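Local coordinates for protein alpha-1,4-endofucoidanase (Mariniflexile fucanivorans, PDB 6DLH) that hydrolyses alpha-1,4-linked fucoidan internally as a family GH107 retaining glycoside hydrolase, its catalytic module being followed by calcium-binding Ig-like domains, at residues D670-L683 with D703-D715. Sequence-based numbering, arbitrary orientation.
Sequences DALTITKTSGPDWL and DAGENSFTFNLSD. With CA (calcium ion), chain F.
In the last Ig-like domain of this chain, edge strand 674-678 pairs antiparallel with strand 705-713 and carries a classic beta bulge, where T677 and S678 both face T710. T677 N bonds to T710 O, and T710 N returns a bond to S678 O. The hydroxyl T710 OG1 sits between two others, 2.6 Å from T677 OG1 and 2.9 Å from S678 OG, and hydrogen-bonds to both. Before the bulge, T675 and N712 exchange two backbone bonds. I674 and K676 lie on the F711 face of the sheet, which L695 helps to cover. Past the end of strand 674-678, P680 and L683 hold the F709 ring between them. L683 CD2 sits over the centre of one face, 3.5 Å from the ring centroid, and P680 CD lies nearer the rim of the opposite face. The edge of F709 meets the face of the W682 five-membered ring in an offset edge-to-face pair, planes at 86°. W682 NE1 gives a straight bond of 3.0 Å to N707 OD1, within the indole plane but above the amide plane. N707 ND2 bonds to D703 O, which helps fix the amide. A leucine in place of W682 would probably leave N707 OD1 without this donor and F709 without its edge-to-face partner. With CG anti to the backbone N (chi1 -170°), K676 runs extended past the F709 edge, and its NZ bonds to P680 O and L683 O. At the other end, D670 and D715 share a calcium ion with G634, D666 and E668. D715 OD1 accepts a hydrogen bond from T717 N. D670 OD2 binds the metal at 2.2 Å and D715 OD2 at 2.3 Å.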
ATOM      1  N   ASP A 670      32.246  -4.774 -22.064  1.00 60.53           N
ATOM      2  CA  ASP A 670      32.353  -4.917 -23.507  1.00 61.00           C
ATOM      3  C   ASP A 670      31.272  -5.881 -23.983  1.00 60.78           C
ATOM      4  O   ASP A 670      30.868  -6.773 -23.240  1.00 64.83           O
ATOM      5  CB  ASP A 670      33.728  -5.453 -23.924  1.00 60.35           C
ATOM      6  CG  ASP A 670      34.901  -4.616 -23.438  1.00 59.00           C
ATOM      7  OD1 ASP A 670      34.810  -3.373 -23.529  1.00 59.33           O
ATOM      8  OD2 ASP A 670      35.896  -5.216 -22.964  1.00 51.99           O
ATOM      9  N   ALA A 671      30.812  -5.684 -25.223  1.00 59.54           N
ATOM     10  CA  ALA A 671      29.997  -6.673 -25.913  1.00 60.41           C
ATOM     11  C   ALA A 671      30.777  -7.986 -26.001  1.00 56.85           C
ATOM     12  O   ALA A 671      31.971  -7.980 -26.292  1.00 57.15           O
ATOM     13  CB  ALA A 671      29.609  -6.147 -27.277  1.00 60.04           C
ATOM     14  N   LEU A 672      30.105  -9.108 -25.708  1.00 55.02           N
ATOM     15  CA  LEU A 672      30.753 -10.411 -25.695  1.00 53.17           C
ATOM     16  C   LEU A 672      30.221 -11.263 -26.845  1.00 55.60           C
ATOM     17  O   LEU A 672      29.099 -11.060 -27.315  1.00 55.88           O
ATOM     18  CB  LEU A 672      30.498 -11.116 -24.358  1.00 54.60           C
ATOM     19  CG  LEU A 672      31.179 -10.546 -23.112  1.00 60.09           C
ATOM     20  CD1 LEU A 672      32.441  -9.763 -23.454  1.00 58.63           C
ATOM     21  CD2 LEU A 672      30.217  -9.689 -22.305  1.00 64.06           C
ATOM     22  N   THR A 673      31.052 -12.220 -27.275  1.00 52.89           N
ATOM     23  CA  THR A 673      30.663 -13.253 -28.223  1.00 51.66           C
ATOM     24  C   THR A 673      30.999 -14.612 -27.612  1.00 47.94           C
ATOM     25  O   THR A 673      32.053 -14.771 -27.008  1.00 47.28           O
ATOM     26  CB  THR A 673      31.340 -13.042 -29.587  1.00 52.54           C
ATOM     27  OG1 THR A 673      31.090 -11.712 -30.046  1.00 53.77           O
ATOM     28  CG2 THR A 673      30.886 -14.029 -30.642  1.00 52.27           C
ATOM     29  N   ILE A 674      30.068 -15.564 -27.732  1.00 48.85           N
ATOM     30  CA  ILE A 674      30.321 -16.952 -27.374  1.00 48.39           C
ATOM     31  C   ILE A 674      30.266 -17.788 -28.653  1.00 49.22           C
ATOM     32  O   ILE A 674      29.267 -17.799 -29.373  1.00 46.39           O
ATOM     33  CB  ILE A 674      29.364 -17.459 -26.270  1.00 49.16           C
ATOM     34  CG1 ILE A 674      29.386 -16.548 -25.038  1.00 48.72           C
ATOM     35  CG2 ILE A 674      29.674 -18.904 -25.899  1.00 48.13           C
ATOM     36  CD1 ILE A 674      28.547 -17.038 -23.882  1.00 50.33           C
ATOM     37  N   THR A 675      31.391 -18.446 -28.945  1.00 49.85           N
ATOM     38  CA  THR A 675      31.496 -19.385 -30.050  1.00 50.47           C
ATOM     39  C   THR A 675      31.799 -20.766 -29.476  1.00 46.09           C
ATOM     40  O   THR A 675      32.435 -20.889 -28.433  1.00 45.78           O
ATOM     41  CB  THR A 675      32.553 -18.924 -31.063  1.00 51.72           C
ATOM     42  OG1 THR A 675      33.777 -18.826 -30.336  1.00 58.48           O
ATOM     43  CG2 THR A 675      32.235 -17.584 -31.691  1.00 49.81           C
ATOM     44  N   LYS A 676      31.287 -21.801 -30.144  1.00 43.86           N
ATOM     45  CA  LYS A 676      31.565 -23.170 -29.753  1.00 45.60           C
ATOM     46  C   LYS A 676      32.917 -23.549 -30.344  1.00 47.58           C
ATOM     47  O   LYS A 676      33.240 -23.127 -31.456  1.00 45.41           O
ATOM     48  CB  LYS A 676      30.472 -24.102 -30.276  1.00 44.78           C
ATOM     49  CG  LYS A 676      30.516 -25.528 -29.745  1.00 44.12           C
ATOM     50  CD  LYS A 676      29.609 -26.442 -30.539  1.00 43.32           C
ATOM     51  CE  LYS A 676      29.454 -27.819 -29.931  1.00 42.34           C
ATOM     52  NZ  LYS A 676      28.539 -28.648 -30.749  1.00 43.86           N
ATOM     53  N   THR A 677      33.686 -24.345 -29.586  1.00 48.85           N
ATOM     54  CA  THR A 677      35.022 -24.743 -29.994  1.00 48.31           C
ATOM     55  C   THR A 677      35.179 -26.267 -30.007  1.00 49.77           C
ATOM     56  O   THR A 677      36.056 -26.768 -30.708  1.00 52.59           O
ATOM     57  CB  THR A 677      36.112 -23.988 -29.218  1.00 47.80           C
ATOM     58  OG1 THR A 677      35.912 -24.250 -27.828  1.00 45.87           O
ATOM     59  CG2 THR A 677      36.133 -22.498 -29.501  1.00 45.82           C
ATOM     60  N   SER A 678      34.343 -27.002 -29.255  1.00 45.43           N
ATOM     61  CA  SER A 678      34.356 -28.459 -29.342  1.00 46.25           C
ATOM     62  C   SER A 678      33.164 -29.085 -28.620  1.00 48.81           C
ATOM     63  O   SER A 678      32.455 -28.400 -27.881  1.00 52.84           O
ATOM     64  CB  SER A 678      35.660 -29.043 -28.852  1.00 45.59           C
ATOM     65  OG  SER A 678      35.696 -29.084 -27.436  1.00 50.85           O
ATOM     66  N   GLY A 679      32.968 -30.393 -28.859  1.00 49.81           N
ATOM     67  CA  GLY A 679      31.990 -31.237 -28.185  1.00 44.90           C
ATOM     68  C   GLY A 679      30.884 -31.703 -29.133  1.00 45.19           C
ATOM     69  O   GLY A 679      30.737 -31.150 -30.222  1.00 42.41           O
ATOM     70  N   PRO A 680      30.053 -32.701 -28.734  1.00 43.81           N
ATOM     71  CA  PRO A 680      28.986 -33.245 -29.588  1.00 45.93           C
ATOM     72  C   PRO A 680      28.150 -32.240 -30.384  1.00 50.44           C
ATOM     73  O   PRO A 680      27.897 -31.123 -29.930  1.00 49.75           O
ATOM     74  CB  PRO A 680      28.091 -33.978 -28.579  1.00 41.84           C
ATOM     75  CG  PRO A 680      29.075 -34.476 -27.540  1.00 42.07           C
ATOM     76  CD  PRO A 680      30.109 -33.374 -27.424  1.00 42.57           C
ATOM     77  N   ASP A 681      27.693 -32.689 -31.563  1.00 53.11           N
ATOM     78  CA  ASP A 681      27.139 -31.844 -32.611  1.00 55.46           C
ATOM     79  C   ASP A 681      25.725 -31.373 -32.279  1.00 54.48           C
ATOM     80  O   ASP A 681      25.259 -30.391 -32.856  1.00 52.74           O
ATOM     81  CB  ASP A 681      27.097 -32.577 -33.956  1.00 57.73           C
ATOM     82  CG  ASP A 681      28.380 -32.480 -34.761  1.00 60.99           C
ATOM     83  OD1 ASP A 681      29.252 -31.661 -34.390  1.00 60.89           O
ATOM     84  OD2 ASP A 681      28.495 -33.222 -35.759  1.00 60.56           O
ATOM     85  N   TRP A 682      25.043 -32.080 -31.368  1.00 48.50           N
ATOM     86  CA  TRP A 682      23.628 -31.825 -31.145  1.00 51.32           C
ATOM     87  C   TRP A 682      23.366 -30.459 -30.508  1.00 50.23           C
ATOM     88  O   TRP A 682      22.311 -29.877 -30.752  1.00 49.02           O
ATOM     89  CB  TRP A 682      22.944 -32.973 -30.391  1.00 50.16           C
ATOM     90  CG  TRP A 682      23.416 -33.199 -28.989  1.00 54.49           C
ATOM     91  CD1 TRP A 682      24.374 -34.079 -28.578  1.00 56.23           C
ATOM     92  CD2 TRP A 682      22.914 -32.569 -27.795  1.00 56.78           C
ATOM     93  NE1 TRP A 682      24.515 -34.029 -27.218  1.00 57.51           N
ATOM     94  CE2 TRP A 682      23.632 -33.115 -26.708  1.00 57.44           C
ATOM     95  CE3 TRP A 682      21.935 -31.601 -27.538  1.00 54.12           C
ATOM     96  CZ2 TRP A 682      23.405 -32.718 -25.390  1.00 59.61           C
ATOM     97  CZ3 TRP A 682      21.709 -31.211 -26.236  1.00 56.77           C
ATOM     98  CH2 TRP A 682      22.436 -31.762 -25.179  1.00 59.30           C
ATOM     99  N   LEU A 683      24.321 -29.949 -29.711  1.00 46.70           N
ATOM    100  CA  LEU A 683      24.130 -28.715 -28.962  1.00 44.99           C
ATOM    101  C   LEU A 683      24.822 -27.550 -29.672  1.00 46.75           C
ATOM    102  O   LEU A 683      26.032 -27.576 -29.893  1.00 46.33           O
ATOM    103  CB  LEU A 683      24.660 -28.913 -27.536  1.00 45.56           C
ATOM    104  CG  LEU A 683      24.581 -27.703 -26.598  1.00 47.61           C
ATOM    105  CD1 LEU A 683      23.294 -27.710 -25.783  1.00 45.61           C
ATOM    106  CD2 LEU A 683      25.778 -27.668 -25.663  1.00 45.78           C
ATOM    107  N   ASP A 703      23.487 -40.503 -27.019  1.00 50.44           N
ATOM    108  CA  ASP A 703      24.240 -39.413 -26.422  1.00 49.61           C
ATOM    109  C   ASP A 703      24.223 -39.509 -24.891  1.00 47.32           C
ATOM    110  O   ASP A 703      24.638 -38.572 -24.209  1.00 47.25           O
ATOM    111  CB  ASP A 703      23.727 -38.050 -26.905  1.00 53.18           C
ATOM    112  CG  ASP A 703      23.837 -37.801 -28.402  1.00 58.22           C
ATOM    113  OD1 ASP A 703      24.870 -38.187 -28.998  1.00 60.58           O
ATOM    114  OD2 ASP A 703      22.887 -37.211 -28.966  1.00 58.12           O
ATOM    115  N   ALA A 704      23.774 -40.656 -24.357  1.00 43.33           N
ATOM    116  CA  ALA A 704      23.564 -40.851 -22.926  1.00 40.56           C
ATOM    117  C   ALA A 704      24.866 -40.676 -22.138  1.00 42.29           C
ATOM    118  O   ALA A 704      25.907 -41.214 -22.516  1.00 45.58           O
ATOM    119  CB  ALA A 704      22.936 -42.204 -22.675  1.00 35.30           C
ATOM    120  N   GLY A 705      24.791 -39.920 -21.032  1.00 43.46           N
ATOM    121  CA  GLY A 705      25.925 -39.684 -20.150  1.00 39.53           C
ATOM    122  C   GLY A 705      26.493 -38.276 -20.318  1.00 41.44           C
ATOM    123  O   GLY A 705      25.872 -37.435 -20.966  1.00 40.27           O
ATOM    124  N   GLU A 706      27.693 -38.058 -19.758  1.00 37.01           N
ATOM    125  CA  GLU A 706      28.283 -36.739 -19.602  1.00 40.69           C
ATOM    126  C   GLU A 706      28.837 -36.242 -20.939  1.00 40.88           C
ATOM    127  O   GLU A 706      29.823 -36.768 -21.444  1.00 45.43           O
ATOM    128  CB  GLU A 706      29.353 -36.765 -18.501  1.00 41.74           C
ATOM    129  CG  GLU A 706      28.834 -37.203 -17.129  1.00 42.42           C
ATOM    130  CD  GLU A 706      27.893 -36.230 -16.429  1.00 42.11           C
ATOM    131  OE1 GLU A 706      27.790 -35.074 -16.890  1.00 41.11           O
ATOM    132  OE2 GLU A 706      27.265 -36.624 -15.421  1.00 40.96           O
ATOM    133  N   ASN A 707      28.198 -35.208 -21.489  1.00 41.31           N
ATOM    134  CA  ASN A 707      28.567 -34.618 -22.766  1.00 41.31           C
ATOM    135  C   ASN A 707      29.376 -33.351 -22.511  1.00 43.35           C
ATOM    136  O   ASN A 707      28.846 -32.379 -21.976  1.00 43.71           O
ATOM    137  CB  ASN A 707      27.334 -34.271 -23.607  1.00 41.96           C
ATOM    138  CG  ASN A 707      26.642 -35.477 -24.211  1.00 42.07           C
ATOM    139  OD1 ASN A 707      26.395 -35.501 -25.416  1.00 44.87           O
ATOM    140  ND2 ASN A 707      26.332 -36.479 -23.396  1.00 36.52           N
ATOM    141  N   SER A 708      30.653 -33.371 -22.920  1.00 42.61           N
ATOM    142  CA  SER A 708      31.563 -32.279 -22.622  1.00 41.49           C
ATOM    143  C   SER A 708      31.696 -31.348 -23.828  1.00 43.28           C
ATOM    144  O   SER A 708      31.873 -31.800 -24.958  1.00 47.13           O
ATOM    145  CB  SER A 708      32.890 -32.811 -22.150  1.00 42.74           C
ATOM    146  OG  SER A 708      33.794 -31.750 -21.883  1.00 45.22           O
ATOM    147  N   PHE A 709      31.599 -30.041 -23.567  1.00 41.85           N
ATOM    148  CA  PHE A 709      31.681 -29.024 -24.604  1.00 44.79           C
ATOM    149  C   PHE A 709      32.650 -27.930 -24.167  1.00 44.76           C
ATOM    150  O   PHE A 709      32.921 -27.775 -22.980  1.00 47.54           O
ATOM    151  CB  PHE A 709      30.310 -28.390 -24.860  1.00 43.69           C
ATOM    152  CG  PHE A 709      29.216 -29.352 -25.245  1.00 45.05           C
ATOM    153  CD1 PHE A 709      28.509 -30.052 -24.273  1.00 44.53           C
ATOM    154  CD2 PHE A 709      28.886 -29.556 -26.576  1.00 43.52           C
ATOM    155  CE1 PHE A 709      27.504 -30.938 -24.628  1.00 44.11           C
ATOM    156  CE2 PHE A 709      27.880 -30.444 -26.929  1.00 43.71           C
ATOM    157  CZ  PHE A 709      27.190 -31.131 -25.955  1.00 43.02           C
ATOM    158  N   THR A 710      33.165 -27.167 -25.136  1.00 42.13           N
ATOM    159  CA  THR A 710      33.989 -26.017 -24.802  1.00 43.10           C
ATOM    160  C   THR A 710      33.469 -24.800 -25.565  1.00 43.53           C
ATOM    161  O   THR A 710      33.064 -24.909 -26.723  1.00 43.94           O
ATOM    162  CB  THR A 710      35.490 -26.309 -24.991  1.00 44.28           C
ATOM    163  OG1 THR A 710      35.789 -26.369 -26.387  1.00 43.25           O
ATOM    164  CG2 THR A 710      35.947 -27.585 -24.313  1.00 43.17           C
ATOM    165  N   PHE A 711      33.480 -23.644 -24.895  1.00 42.67           N
ATOM    166  CA  PHE A 711      32.951 -22.421 -25.475  1.00 42.85           C
ATOM    167  C   PHE A 711      33.932 -21.279 -25.239  1.00 43.16           C
ATOM    168  O   PHE A 711      34.582 -21.209 -24.200  1.00 41.42           O
ATOM    169  CB  PHE A 711      31.548 -22.114 -24.929  1.00 41.97           C
ATOM    170  CG  PHE A 711      30.451 -23.006 -25.463  1.00 42.86           C
ATOM    171  CD1 PHE A 711      30.121 -24.195 -24.825  1.00 38.81           C
ATOM    172  CD2 PHE A 711      29.752 -22.667 -26.616  1.00 43.22           C
ATOM    173  CE1 PHE A 711      29.116 -25.015 -25.319  1.00 39.58           C
ATOM    174  CE2 PHE A 711      28.750 -23.491 -27.112  1.00 42.04           C
ATOM    175  CZ  PHE A 711      28.436 -24.668 -26.464  1.00 39.21           C
ATOM    176  N   ASN A 712      34.023 -20.379 -26.217  1.00 44.51           N
ATOM    177  CA  ASN A 712      34.980 -19.295 -26.123  1.00 49.40           C
ATOM    178  C   ASN A 712      34.241 -17.965 -26.013  1.00 49.30           C
ATOM    179  O   ASN A 712      33.275 -17.721 -26.734  1.00 48.17           O
ATOM    180  CB  ASN A 712      36.053 -19.362 -27.217  1.00 47.68           C
ATOM    181  CG  ASN A 712      37.029 -18.207 -27.140  1.00 51.30           C
ATOM    182  OD1 ASN A 712      38.103 -18.330 -26.552  1.00 55.61           O
ATOM    183  ND2 ASN A 712      36.650 -17.068 -27.700  1.00 52.61           N
ATOM    184  N   LEU A 713      34.750 -17.117 -25.112  1.00 48.45           N
ATOM    185  CA  LEU A 713      34.171 -15.837 -24.751  1.00 51.65           C
ATOM    186  C   LEU A 713      35.229 -14.756 -24.982  1.00 52.65           C
ATOM    187  O   LEU A 713      36.247 -14.743 -24.295  1.00 53.40           O
ATOM    188  CB  LEU A 713      33.785 -15.980 -23.275  1.00 51.12           C
ATOM    189  CG  LEU A 713      33.158 -14.775 -22.582  1.00 54.09           C
ATOM    190  CD1 LEU A 713      31.796 -14.438 -23.177  1.00 53.37           C
ATOM    191  CD2 LEU A 713      33.036 -15.056 -21.093  1.00 52.34           C
ATOM    192  N   SER A 714      34.989 -13.841 -25.936  1.00 54.52           N
ATOM    193  CA  SER A 714      36.115 -13.218 -26.623  1.00 65.75           C
ATOM    194  C   SER A 714      36.209 -11.695 -26.497  1.00 73.28           C
ATOM    195  O   SER A 714      37.303 -11.157 -26.648  1.00 75.68           O
ATOM    196  CB  SER A 714      36.189 -13.650 -28.068  1.00 66.16           C
ATOM    197  OG  SER A 714      35.274 -12.914 -28.871  1.00 66.91           O
ATOM    198  N   ASP A 715      35.086 -11.000 -26.270  1.00 76.07           N
ATOM    199  CA  ASP A 715      35.025  -9.549 -26.439  1.00 80.06           C
ATOM    200  C   ASP A 715      35.701  -9.129 -27.749  1.00 83.42           C
ATOM    201  O   ASP A 715      35.410  -9.690 -28.804  1.00 87.44           O
ATOM    202  CB  ASP A 715      35.384  -8.764 -25.164  1.00 78.64           C
ATOM    203  CG  ASP A 715      36.861  -8.552 -24.847  1.00 76.94           C
ATOM    204  OD1 ASP A 715      37.696  -8.667 -25.760  1.00 76.85           O
ATOM    205  OD2 ASP A 715      37.164  -8.240 -23.676  1.00 71.07           O
TER
HETATM  206 CA    CA F 805      37.052  -6.758 -21.878  1.00 60.12          CA